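Local coordinates for beta-lactamase-related domain-containing protein (Bacteroides dorei DSM 17855, PDB 5TGF) that is probably a serine hydrolase of the beta-lactamase family and binds calcium, though its substrate is not established, at residues Thr107-Arg118 against Glu131-Gly142; Thr236-Val247 against Thr262-Arg271. All coordinates share one frame; numbering follows the deposited sequence. Where two conformers were deposited one is given.

Interaction 1 of 2, residues Thr107-Arg118 against Glu131-Gly142; sequences TSGVRPYLPAPR and EILSLDTVFTPG
Gly109 lies under the ring of Phe139 at the tight end of this contact. Gly109 CA sits 3.6 Å from the ring centroid, over the face, in a CH-pi contact. The Phe139 torsion (chi1 54°) sets CG between the backbone N and the carbonyl carbon, which folds the ring back over the glycine. The same CA also makes a CA-H...O contact with Phe139 O. Gly109, with its positive phi, lets its CA come close against Phe139. Two nearly straight backbone bonds flank this CH-pi contact: Val138 N to Gly109 O, 2.8 Å, and Gly142 N to Thr107 O, 2.8 Å. A water bridges Ser108 O and Phe139 O. Ser108 OG accepts from Val110 N in an ST turn.

Past Val110 the chains draw apart. Two waters link Asp136 O to Arg111, one at its backbone N and one at NH1. Leu135 packs between the chains: its CD1 meets Leu114 CD2 at 3.9 Å, and Leu135 CD2 touches Pro115 CG at 3.9 Å. At the exposed end Arg118 grips Glu131 side-on. In this salt bridge Arg118 NE donates to the syn lone pair of Glu131 OE2 at 3.2 Å. Arg118 NH2 donates to Glu131 OE1 at 2.9 Å, out of the carboxylate plane. Tyr122 OH also bonds OE1. Leu114 and Leu135 rest on Leu150 of helix 150-163, while Thr107 and Pro141 touch Gln102 of helix 100-103.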
loop_
_atom_site.group_PDB
_atom_site.type_symbol
_atom_site.label_atom_id
_atom_site.label_comp_id
_atom_site.label_asym_id
_atom_site.label_seq_id
_atom_site.Cartn_x
_atom_site.Cartn_y
_atom_site.Cartn_z
ATOM N N THR A 107 14.009 -0.268 1.173
ATOM C CA THR A 107 15.432 -0.471 0.897
ATOM C C THR A 107 16.299 0.537 1.679
ATOM O O THR A 107 17.478 0.659 1.402
ATOM C CB THR A 107 15.780 -0.424 -0.591
ATOM O OG1 THR A 107 15.363 0.825 -1.166
ATOM C CG2 THR A 107 15.115 -1.556 -1.329
ATOM N N SER A 108 15.741 1.155 2.717
ATOM C CA SER A 108 16.452 2.191 3.471
ATOM C C SER A 108 17.460 1.655 4.493
ATOM O O SER A 108 18.411 2.371 4.850
ATOM C CB SER A 108 15.468 3.100 4.185
ATOM O OG SER A 108 14.802 2.440 5.250
ATOM N N GLY A 109 17.201 0.450 5.009
ATOM C CA GLY A 109 17.904 -0.098 6.166
ATOM C C GLY A 109 17.483 0.421 7.517
ATOM O O GLY A 109 18.122 0.100 8.529
ATOM N N VAL A 110 16.412 1.216 7.566
ATOM C CA VAL A 110 15.828 1.613 8.838
ATOM C C VAL A 110 15.180 0.377 9.496
ATOM O O VAL A 110 14.638 -0.495 8.820
ATOM C CB VAL A 110 14.820 2.750 8.653
ATOM C CG1 VAL A 110 14.088 3.070 9.957
ATOM C CG2 VAL A 110 15.529 3.979 8.117
ATOM N N ARG A 111 15.281 0.283 10.816
ATOM C CA ARG A 111 14.703 -0.869 11.518
ATOM C C ARG A 111 13.196 -0.989 11.130
ATOM O O ARG A 111 12.529 0.041 11.056
ATOM C CB ARG A 111 14.845 -0.633 13.015
ATOM C CG ARG A 111 14.641 -1.858 13.860
ATOM C CD ARG A 111 14.547 -1.479 15.328
ATOM N NE ARG A 111 14.031 -2.616 16.067
ATOM C CZ ARG A 111 14.782 -3.506 16.693
ATOM N NH1 ARG A 111 16.087 -3.328 16.764
ATOM N NH2 ARG A 111 14.219 -4.560 17.276
ATOM N N PRO A 112 12.676 -2.206 10.898
ATOM C CA PRO A 112 11.264 -2.328 10.528
ATOM C C PRO A 112 10.238 -1.745 11.507
ATOM O O PRO A 112 9.300 -1.077 11.068
ATOM C CB PRO A 112 11.060 -3.839 10.403
ATOM C CG PRO A 112 12.417 -4.361 9.989
ATOM C CD PRO A 112 13.369 -3.501 10.789
ATOM N N TYR A 113 10.366 -2.088 12.783
ATOM C CA TYR A 113 9.431 -1.655 13.835
ATOM C C TYR A 113 10.205 -1.291 15.101
ATOM O O TYR A 113 11.391 -1.632 15.232
ATOM C CB TYR A 113 8.384 -2.744 14.111
ATOM C CG TYR A 113 7.595 -3.064 12.869
ATOM C CD1 TYR A 113 6.600 -2.176 12.399
ATOM C CD2 TYR A 113 7.932 -4.147 12.077
ATOM C CE1 TYR A 113 5.930 -2.425 11.220
ATOM C CE2 TYR A 113 7.293 -4.384 10.875
ATOM C CZ TYR A 113 6.293 -3.518 10.437
ATOM O OH TYR A 113 5.670 -3.742 9.218
ATOM N N LEU A 114 9.578 -0.541 16.004
ATOM C CA LEU A 114 10.283 -0.180 17.260
ATOM C C LEU A 114 10.680 -1.487 18.019
ATOM O O LEU A 114 9.995 -2.481 17.889
ATOM C CB LEU A 114 9.416 0.714 18.142
ATOM C CG LEU A 114 9.054 2.108 17.611
ATOM C CD1 LEU A 114 8.263 2.822 18.701
ATOM C CD2 LEU A 114 10.243 2.941 17.200
ATOM N N PRO A 115 11.779 -1.462 18.805
ATOM C CA PRO A 115 12.139 -2.612 19.631
ATOM C C PRO A 115 11.094 -2.928 20.717
ATOM O O PRO A 115 10.518 -2.029 21.364
ATOM C CB PRO A 115 13.448 -2.207 20.281
ATOM C CG PRO A 115 13.849 -0.900 19.714
ATOM C CD PRO A 115 12.614 -0.294 19.111
ATOM N N ALA A 116 10.827 -4.201 20.867
ATOM C CA ALA A 116 9.831 -4.664 21.819
ATOM C C ALA A 116 10.228 -4.246 23.253
ATOM O O ALA A 116 11.412 -4.125 23.565
ATOM C CB ALA A 116 9.674 -6.178 21.696
ATOM N N PRO A 117 9.245 -3.864 24.082
ATOM C CA PRO A 117 7.819 -3.997 23.851
ATOM C C PRO A 117 7.166 -2.731 23.285
ATOM O O PRO A 117 5.929 -2.660 23.244
ATOM C CB PRO A 117 7.279 -4.268 25.260
ATOM C CG PRO A 117 8.183 -3.491 26.153
ATOM C CD PRO A 117 9.543 -3.525 25.492
ATOM N N ARG A 118 7.969 -1.765 22.856
ATOM C CA ARG A 118 7.470 -0.484 22.337
ATOM C C ARG A 118 6.734 -0.726 20.993
ATOM O O ARG A 118 7.087 -1.643 20.230
ATOM C CB ARG A 118 8.610 0.517 22.136
ATOM C CG ARG A 118 9.015 1.357 23.365
ATOM C CD ARG A 118 8.099 2.596 23.619
ATOM N NE ARG A 118 7.894 3.518 22.473
ATOM C CZ ARG A 118 6.703 3.953 22.003
ATOM N NH1 ARG A 118 5.552 3.589 22.557
ATOM N NH2 ARG A 118 6.645 4.774 20.955
ATOM N N GLU A 131 11.830 9.517 17.861
ATOM C CA GLU A 131 12.145 8.187 18.398
ATOM C C GLU A 131 12.896 7.315 17.380
ATOM O O GLU A 131 13.860 6.627 17.736
ATOM C CB GLU A 131 10.911 7.467 18.881
ATOM C CG GLU A 131 11.245 6.080 19.433
ATOM C CD GLU A 131 10.247 5.559 20.438
ATOM O OE1 GLU A 131 9.144 6.159 20.550
ATOM O OE2 GLU A 131 10.553 4.535 21.100
ATOM N N ILE A 132 12.505 7.384 16.107
ATOM C CA ILE A 132 13.180 6.586 15.089
ATOM C C ILE A 132 14.649 7.038 14.915
ATOM O O ILE A 132 15.530 6.218 14.649
ATOM C CB ILE A 132 12.411 6.621 13.757
ATOM C CG1 ILE A 132 11.033 5.979 13.943
ATOM C CG2 ILE A 132 13.224 5.951 12.631
ATOM C CD1 ILE A 132 10.038 6.438 12.893
ATOM N N LEU A 133 14.902 8.323 15.115
ATOM C CA LEU A 133 16.246 8.889 14.936
ATOM C C LEU A 133 17.264 8.206 15.858
ATOM O O LEU A 133 18.399 8.037 15.476
ATOM C CB LEU A 133 16.234 10.403 15.170
ATOM C CG LEU A 133 17.591 11.134 15.207
ATOM C CD1 LEU A 133 18.346 10.961 13.904
ATOM C CD2 LEU A 133 17.388 12.595 15.517
ATOM N N SER A 134 16.834 7.771 17.039
ATOM C CA SER A 134 17.716 7.128 18.025
ATOM C C SER A 134 18.153 5.706 17.656
ATOM O O SER A 134 19.075 5.193 18.247
ATOM C CB SER A 134 17.035 7.110 19.409
ATOM O OG SER A 134 15.966 6.158 19.432
ATOM N N LEU A 135 17.516 5.075 16.672
ATOM C CA LEU A 135 17.722 3.654 16.390
ATOM C C LEU A 135 18.832 3.441 15.363
ATOM O O LEU A 135 18.873 4.080 14.320
ATOM C CB LEU A 135 16.427 2.998 15.864
ATOM C CG LEU A 135 15.207 3.023 16.801
ATOM C CD1 LEU A 135 13.965 2.520 16.068
ATOM C CD2 LEU A 135 15.454 2.257 18.102
ATOM N N ASP A 136 19.690 2.476 15.641
ATOM C CA ASP A 136 20.669 2.011 14.672
ATOM C C ASP A 136 19.981 1.450 13.426
ATOM O O ASP A 136 18.861 0.861 13.485
ATOM C CB ASP A 136 21.508 0.862 15.257
ATOM C CG ASP A 136 22.382 1.288 16.423
ATOM O OD1 ASP A 136 22.810 2.467 16.489
ATOM O OD2 ASP A 136 22.687 0.397 17.251
ATOM N N THR A 137 20.672 1.607 12.309
ATOM C CA THR A 137 20.245 1.001 11.070
ATOM C C THR A 137 20.604 -0.476 11.049
ATOM O O THR A 137 21.362 -0.944 11.872
ATOM C CB THR A 137 20.863 1.700 9.856
ATOM O OG1 THR A 137 22.292 1.706 9.963
ATOM C CG2 THR A 137 20.336 3.114 9.749
ATOM N N VAL A 138 20.023 -1.212 10.117
ATOM C CA VAL A 138 20.287 -2.648 10.060
ATOM C C VAL A 138 21.145 -3.024 8.854
ATOM O O VAL A 138 21.740 -4.082 8.846
ATOM C CB VAL A 138 18.983 -3.467 10.142
ATOM C CG1 VAL A 138 18.408 -3.372 11.563
ATOM C CG2 VAL A 138 17.978 -2.997 9.094
ATOM N N PHE A 139 21.274 -2.114 7.892
ATOM C CA PHE A 139 22.147 -2.280 6.718
ATOM C C PHE A 139 22.228 -0.986 5.943
ATOM O O PHE A 139 21.442 -0.047 6.158
ATOM C CB PHE A 139 21.720 -3.432 5.762
ATOM C CG PHE A 139 20.287 -3.346 5.278
ATOM C CD1 PHE A 139 19.943 -2.509 4.228
ATOM C CD2 PHE A 139 19.285 -4.093 5.899
ATOM C CE1 PHE A 139 18.619 -2.404 3.794
ATOM C CE2 PHE A 139 17.963 -4.056 5.430
ATOM C CZ PHE A 139 17.628 -3.184 4.391
ATOM N N THR A 140 23.206 -0.943 5.042
ATOM C CA THR A 140 23.463 0.224 4.204
ATOM C C THR A 140 22.351 0.427 3.202
ATOM O O THR A 140 21.950 -0.542 2.543
ATOM C CB THR A 140 24.796 0.045 3.443
ATOM O OG1 THR A 140 25.854 -0.067 4.395
ATOM C CG2 THR A 140 25.081 1.216 2.529
ATOM N N PRO A 141 21.872 1.677 3.039
ATOM C CA PRO A 141 20.770 1.932 2.115
ATOM C C PRO A 141 21.018 1.462 0.689
ATOM O O PRO A 141 22.127 1.564 0.147
ATOM C CB PRO A 141 20.606 3.460 2.148
ATOM C CG PRO A 141 21.276 3.922 3.384
ATOM C CD PRO A 141 22.350 2.925 3.675
ATOM N N GLY A 142 19.983 0.892 0.098
ATOM C CA GLY A 142 20.048 0.366 -1.224
ATOM C C GLY A 142 20.619 -1.023 -1.366
ATOM O O GLY A 142 20.703 -1.504 -2.479
HETATM O O HOH W 1 20.524 2.512 6.503
HETATM O O HOH W 2 16.870 2.249 12.182
HETATM O O HOH W 3 17.893 -1.234 15.302
#

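Interaction 2 of 2, residues Thr236-Val247 against Thr262-Arg271; sequences TMQADQVRNAVV and TSIYGLGEWR
Asp240 and Ser263 meet where an Asx turn follows helix 231-238. Asp240 CG lies 3.4 Å from Ser263 CB. Asp240 holds CG anti to its own N (chi1 180°), and OD1 accepts from Val242 N and Arg243 N on one face of the carboxylate. A type II' beta turn from Val242 to Ala245 follows. Leu267 N donates to Met237 O at 2.9 Å, and Gln241 N to Tyr265 O at 3.1 Å. Gly266 packs between these bonds, its CA close to Met237 O and Ala239 O.

Leu267 spreads its two methyl branches: CD1 reaches Thr236 CG2 and the selenomethionine Met237, while CD2 lies 3.6 Å from Gln241 CG. Gln241 NE2 turns back and donates to Thr236 O. Val247 CG1 meets Ile264 CD1 tip to tip at 3.8 Å. The carboxylate of Glu269 lies close to Met237 O, acceptor facing acceptor, with no hydrogen bond. A water joins Glu269 OE1 to Gln238 NE2, and Gln238 OE1 bonds Lys298 NZ. Outside the pair, Met237 and Glu269 pack on Trp62 of helix 60-74.

Arg271 bends at chi3 (29°) and lays its guanidinium against the turn, with Asp240 N over one face. NE and NH2 grip Ser263 O and OG side-on. Arg271 NH1 donates to Gln238 O at 3.0 Å, in the carbonyl plane and on a lone pair.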
loop_
_atom_site.group_PDB
_atom_site.type_symbol
_atom_site.label_atom_id
_atom_site.label_comp_id
_atom_site.label_asym_id
_atom_site.label_seq_id
_atom_site.Cartn_x
_atom_site.Cartn_y
_atom_site.Cartn_z
ATOM N N THR A 236 6.572 6.580 -11.767
ATOM C CA THR A 236 7.678 6.407 -10.809
ATOM C C THR A 236 7.231 5.529 -9.618
ATOM O O THR A 236 7.997 4.683 -9.171
ATOM C CB THR A 236 8.198 7.767 -10.310
ATOM O OG1 THR A 236 8.809 8.462 -11.424
ATOM C CG2 THR A 236 9.242 7.599 -9.193
HETATM N N MSE A 237 5.990 5.696 -9.160
HETATM C CA MSE A 237 5.469 4.862 -8.078
HETATM C C MSE A 237 5.443 3.390 -8.464
HETATM O O MSE A 237 5.495 2.507 -7.592
HETATM C CB MSE A 237 4.056 5.332 -7.684
HETATM C CG MSE A 237 3.987 6.675 -6.924
HETATM SE SE MSE A 237 2.098 7.265 -6.880
HETATM C CE MSE A 237 1.391 5.867 -5.650
ATOM N N GLN A 238 5.225 3.128 -9.745
ATOM C CA GLN A 238 5.113 1.764 -10.303
ATOM C C GLN A 238 6.412 1.182 -10.841
ATOM O O GLN A 238 6.434 0.012 -11.254
ATOM C CB GLN A 238 4.018 1.754 -11.382
ATOM C CG GLN A 238 2.659 2.116 -10.830
ATOM C CD GLN A 238 1.546 2.136 -11.868
ATOM O OE1 GLN A 238 1.748 1.759 -13.031
ATOM N NE2 GLN A 238 0.340 2.473 -11.428
ATOM N N ALA A 239 7.483 1.974 -10.856
ATOM C CA ALA A 239 8.778 1.529 -11.383
ATOM C C ALA A 239 9.518 0.673 -10.359
ATOM O O ALA A 239 9.221 0.699 -9.184
ATOM C CB ALA A 239 9.666 2.731 -11.744
ATOM N N ASP A 240 10.557 0.008 -10.830
ATOM C CA ASP A 240 11.479 -0.719 -9.984
ATOM C C ASP A 240 12.177 0.242 -9.026
ATOM O O ASP A 240 12.999 1.024 -9.451
ATOM C CB ASP A 240 12.538 -1.402 -10.873
ATOM C CG ASP A 240 13.564 -2.197 -10.081
ATOM O OD1 ASP A 240 13.424 -2.384 -8.856
ATOM O OD2 ASP A 240 14.485 -2.720 -10.702
ATOM N N GLN A 241 11.853 0.170 -7.742
ATOM C CA GLN A 241 12.569 0.946 -6.742
ATOM C C GLN A 241 13.461 0.087 -5.847
ATOM O O GLN A 241 14.092 0.583 -4.915
ATOM C CB GLN A 241 11.580 1.790 -5.916
ATOM C CG GLN A 241 10.711 2.723 -6.734
ATOM C CD GLN A 241 11.502 3.842 -7.412
ATOM O OE1 GLN A 241 12.671 4.028 -7.126
ATOM N NE2 GLN A 241 10.850 4.607 -8.292
ATOM N N VAL A 242 13.510 -1.209 -6.113
ATOM C CA VAL A 242 14.371 -2.114 -5.351
ATOM C C VAL A 242 15.782 -2.044 -5.945
ATOM O O VAL A 242 16.763 -1.959 -5.226
ATOM C CB VAL A 242 13.821 -3.556 -5.388
ATOM C CG1 VAL A 242 14.782 -4.495 -4.694
ATOM C CG2 VAL A 242 12.462 -3.615 -4.683
ATOM N N ARG A 243 15.849 -2.061 -7.268
ATOM C CA ARG A 243 17.090 -1.899 -8.020
ATOM C C ARG A 243 18.131 -2.970 -7.730
ATOM O O ARG A 243 17.866 -4.130 -8.006
ATOM C CB ARG A 243 17.550 -0.477 -7.876
ATOM C CG ARG A 243 16.426 0.395 -8.399
ATOM C CD ARG A 243 16.846 1.792 -8.574
ATOM N NE ARG A 243 15.725 2.716 -8.678
ATOM C CZ ARG A 243 15.939 4.016 -8.814
ATOM N NH1 ARG A 243 17.187 4.436 -8.957
ATOM N NH2 ARG A 243 14.952 4.879 -8.845
ATOM N N ASN A 244 19.286 -2.625 -7.179
ATOM C CA ASN A 244 20.321 -3.644 -6.932
ATOM C C ASN A 244 20.284 -4.192 -5.521
ATOM O O ASN A 244 21.165 -4.956 -5.129
ATOM C CB ASN A 244 21.715 -3.081 -7.207
ATOM C CG ASN A 244 21.888 -2.655 -8.639
ATOM O OD1 ASN A 244 21.645 -3.426 -9.565
ATOM N ND2 ASN A 244 22.293 -1.409 -8.836
ATOM N N ALA A 245 19.293 -3.789 -4.723
ATOM C CA ALA A 245 19.204 -4.296 -3.374
ATOM C C ALA A 245 19.012 -5.818 -3.406
ATOM O O ALA A 245 18.286 -6.336 -4.263
ATOM C CB ALA A 245 18.053 -3.610 -2.626
ATOM N N VAL A 246 19.634 -6.515 -2.461
ATOM C CA VAL A 246 19.531 -7.970 -2.352
ATOM C C VAL A 246 18.164 -8.336 -1.816
ATOM O O VAL A 246 17.754 -7.834 -0.751
ATOM C CB VAL A 246 20.630 -8.582 -1.457
ATOM C CG1 VAL A 246 20.358 -10.083 -1.206
ATOM C CG2 VAL A 246 22.019 -8.348 -2.087
ATOM N N VAL A 247 17.460 -9.189 -2.564
ATOM C CA VAL A 247 16.162 -9.693 -2.158
ATOM C C VAL A 247 16.368 -11.109 -1.640
ATOM O O VAL A 247 16.772 -11.996 -2.392
ATOM C CB VAL A 247 15.179 -9.728 -3.338
ATOM C CG1 VAL A 247 13.843 -10.353 -2.917
ATOM C CG2 VAL A 247 14.962 -8.310 -3.888
ATOM N N THR A 262 13.566 -9.639 -9.194
ATOM C CA THR A 262 14.055 -8.950 -7.990
ATOM C C THR A 262 13.368 -7.598 -7.827
ATOM O O THR A 262 13.409 -7.038 -6.734
ATOM C CB THR A 262 15.602 -8.708 -8.033
ATOM O OG1 THR A 262 15.912 -7.884 -9.143
ATOM C CG2 THR A 262 16.331 -9.968 -8.155
ATOM N N SER A 263 12.736 -7.083 -8.896
ATOM C CA SER A 263 12.121 -5.758 -8.910
ATOM C C SER A 263 10.710 -5.814 -8.292
ATOM O O SER A 263 9.710 -5.405 -8.903
ATOM C CB SER A 263 12.055 -5.227 -10.339
ATOM O OG SER A 263 11.290 -6.069 -11.179
ATOM N N ILE A 264 10.652 -6.276 -7.047
ATOM C CA ILE A 264 9.354 -6.642 -6.426
ATOM C C ILE A 264 8.562 -5.474 -5.833
ATOM O O ILE A 264 7.408 -5.660 -5.404
ATOM C CB ILE A 264 9.532 -7.729 -5.347
ATOM C CG1 ILE A 264 10.455 -7.223 -4.222
ATOM C CG2 ILE A 264 10.020 -9.013 -6.032
ATOM C CD1 ILE A 264 10.709 -8.220 -3.118
ATOM N N TYR A 265 9.138 -4.276 -5.811
ATOM C CA TYR A 265 8.456 -3.166 -5.119
ATOM C C TYR A 265 8.737 -1.850 -5.806
ATOM O O TYR A 265 9.849 -1.616 -6.287
ATOM C CB TYR A 265 8.889 -3.115 -3.634
ATOM C CG TYR A 265 7.845 -2.638 -2.661
ATOM C CD1 TYR A 265 6.891 -3.501 -2.142
ATOM C CD2 TYR A 265 7.798 -1.291 -2.259
ATOM C CE1 TYR A 265 5.947 -3.069 -1.228
ATOM C CE2 TYR A 265 6.841 -0.851 -1.354
ATOM C CZ TYR A 265 5.919 -1.740 -0.844
ATOM O OH TYR A 265 4.986 -1.303 0.101
ATOM N N GLY A 266 7.729 -0.984 -5.796
ATOM C CA GLY A 266 7.828 0.382 -6.245
ATOM C C GLY A 266 7.860 1.329 -5.069
ATOM O O GLY A 266 8.709 1.164 -4.169
ATOM N N LEU A 267 7.014 2.361 -5.099
ATOM C CA LEU A 267 6.809 3.251 -3.949
ATOM C C LEU A 267 5.517 2.899 -3.239
ATOM O O LEU A 267 4.410 3.052 -3.787
ATOM C CB LEU A 267 6.768 4.716 -4.386
ATOM C CG LEU A 267 7.971 5.177 -5.217
ATOM C CD1 LEU A 267 7.758 6.612 -5.697
ATOM C CD2 LEU A 267 9.258 5.118 -4.419
ATOM N N GLY A 268 5.642 2.256 -2.090
ATOM C CA GLY A 268 4.466 1.799 -1.325
ATOM C C GLY A 268 3.539 0.790 -1.999
ATOM O O GLY A 268 2.376 0.751 -1.686
ATOM N N GLU A 269 4.056 -0.006 -2.930
ATOM C CA GLU A 269 3.258 -0.944 -3.681
ATOM C C GLU A 269 4.144 -2.065 -4.232
ATOM O O GLU A 269 5.330 -1.827 -4.613
ATOM C CB GLU A 269 2.534 -0.230 -4.823
ATOM C CG GLU A 269 3.454 0.453 -5.844
ATOM C CD GLU A 269 2.811 1.709 -6.464
ATOM O OE1 GLU A 269 2.330 1.655 -7.625
ATOM O OE2 GLU A 269 2.704 2.755 -5.745
ATOM N N TRP A 270 3.581 -3.270 -4.284
ATOM C CA TRP A 270 4.268 -4.433 -4.838
ATOM C C TRP A 270 4.080 -4.496 -6.342
ATOM O O TRP A 270 2.958 -4.285 -6.877
ATOM C CB TRP A 270 3.732 -5.758 -4.235
ATOM C CG TRP A 270 3.910 -5.912 -2.740
ATOM C CD1 TRP A 270 3.023 -5.540 -1.753
ATOM C CD2 TRP A 270 5.008 -6.521 -2.068
ATOM N NE1 TRP A 270 3.555 -5.804 -0.523
ATOM C CE2 TRP A 270 4.768 -6.413 -0.689
ATOM C CE3 TRP A 270 6.240 -7.053 -2.502
ATOM C CZ2 TRP A 270 5.685 -6.849 0.264
ATOM C CZ3 TRP A 270 7.141 -7.520 -1.535
ATOM C CH2 TRP A 270 6.864 -7.417 -0.190
ATOM N N ARG A 271 5.174 -4.811 -7.016
ATOM C CA ARG A 271 5.197 -5.182 -8.417
ATOM C C ARG A 271 5.038 -6.689 -8.566
ATOM O O ARG A 271 5.997 -7.436 -8.485
ATOM C CB ARG A 271 6.492 -4.666 -9.047
ATOM C CG ARG A 271 6.613 -3.136 -9.017
ATOM C CD ARG A 271 7.966 -2.572 -9.462
ATOM N NE ARG A 271 8.686 -3.396 -10.442
ATOM C CZ ARG A 271 8.861 -3.145 -11.734
ATOM N NH1 ARG A 271 8.287 -2.124 -12.354
ATOM N NH2 ARG A 271 9.578 -3.987 -12.424
HETATM O O HOH W 4 0.741 3.679 -8.489
HETATM O O HOH W 5 15.742 -4.871 -9.441
HETATM O O HOH W 6 17.849 -6.599 -6.840
#

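Following the chain from the N terminus, helix 60-74 and helix 100-103 come before either contact. Interaction 1 then joins the loop after helix 100-103 to the end of helix 125-133 and the loop beyond it. It closes a loop holding most of that helix. Several helices, 150-163 among them, intervene before interaction 2. This joins the end of helix 231-238 to the start of strand 270-274, an outermost strand of the six-stranded sheet, and closes a loop holding helix 252-257. The two loops are in series and neither nest nor cross. The centres of the two contacts are about 19 Å apart, yet they touch: Ala245 CB lies 3.4 Å from Gly142 O and also packs on Thr107.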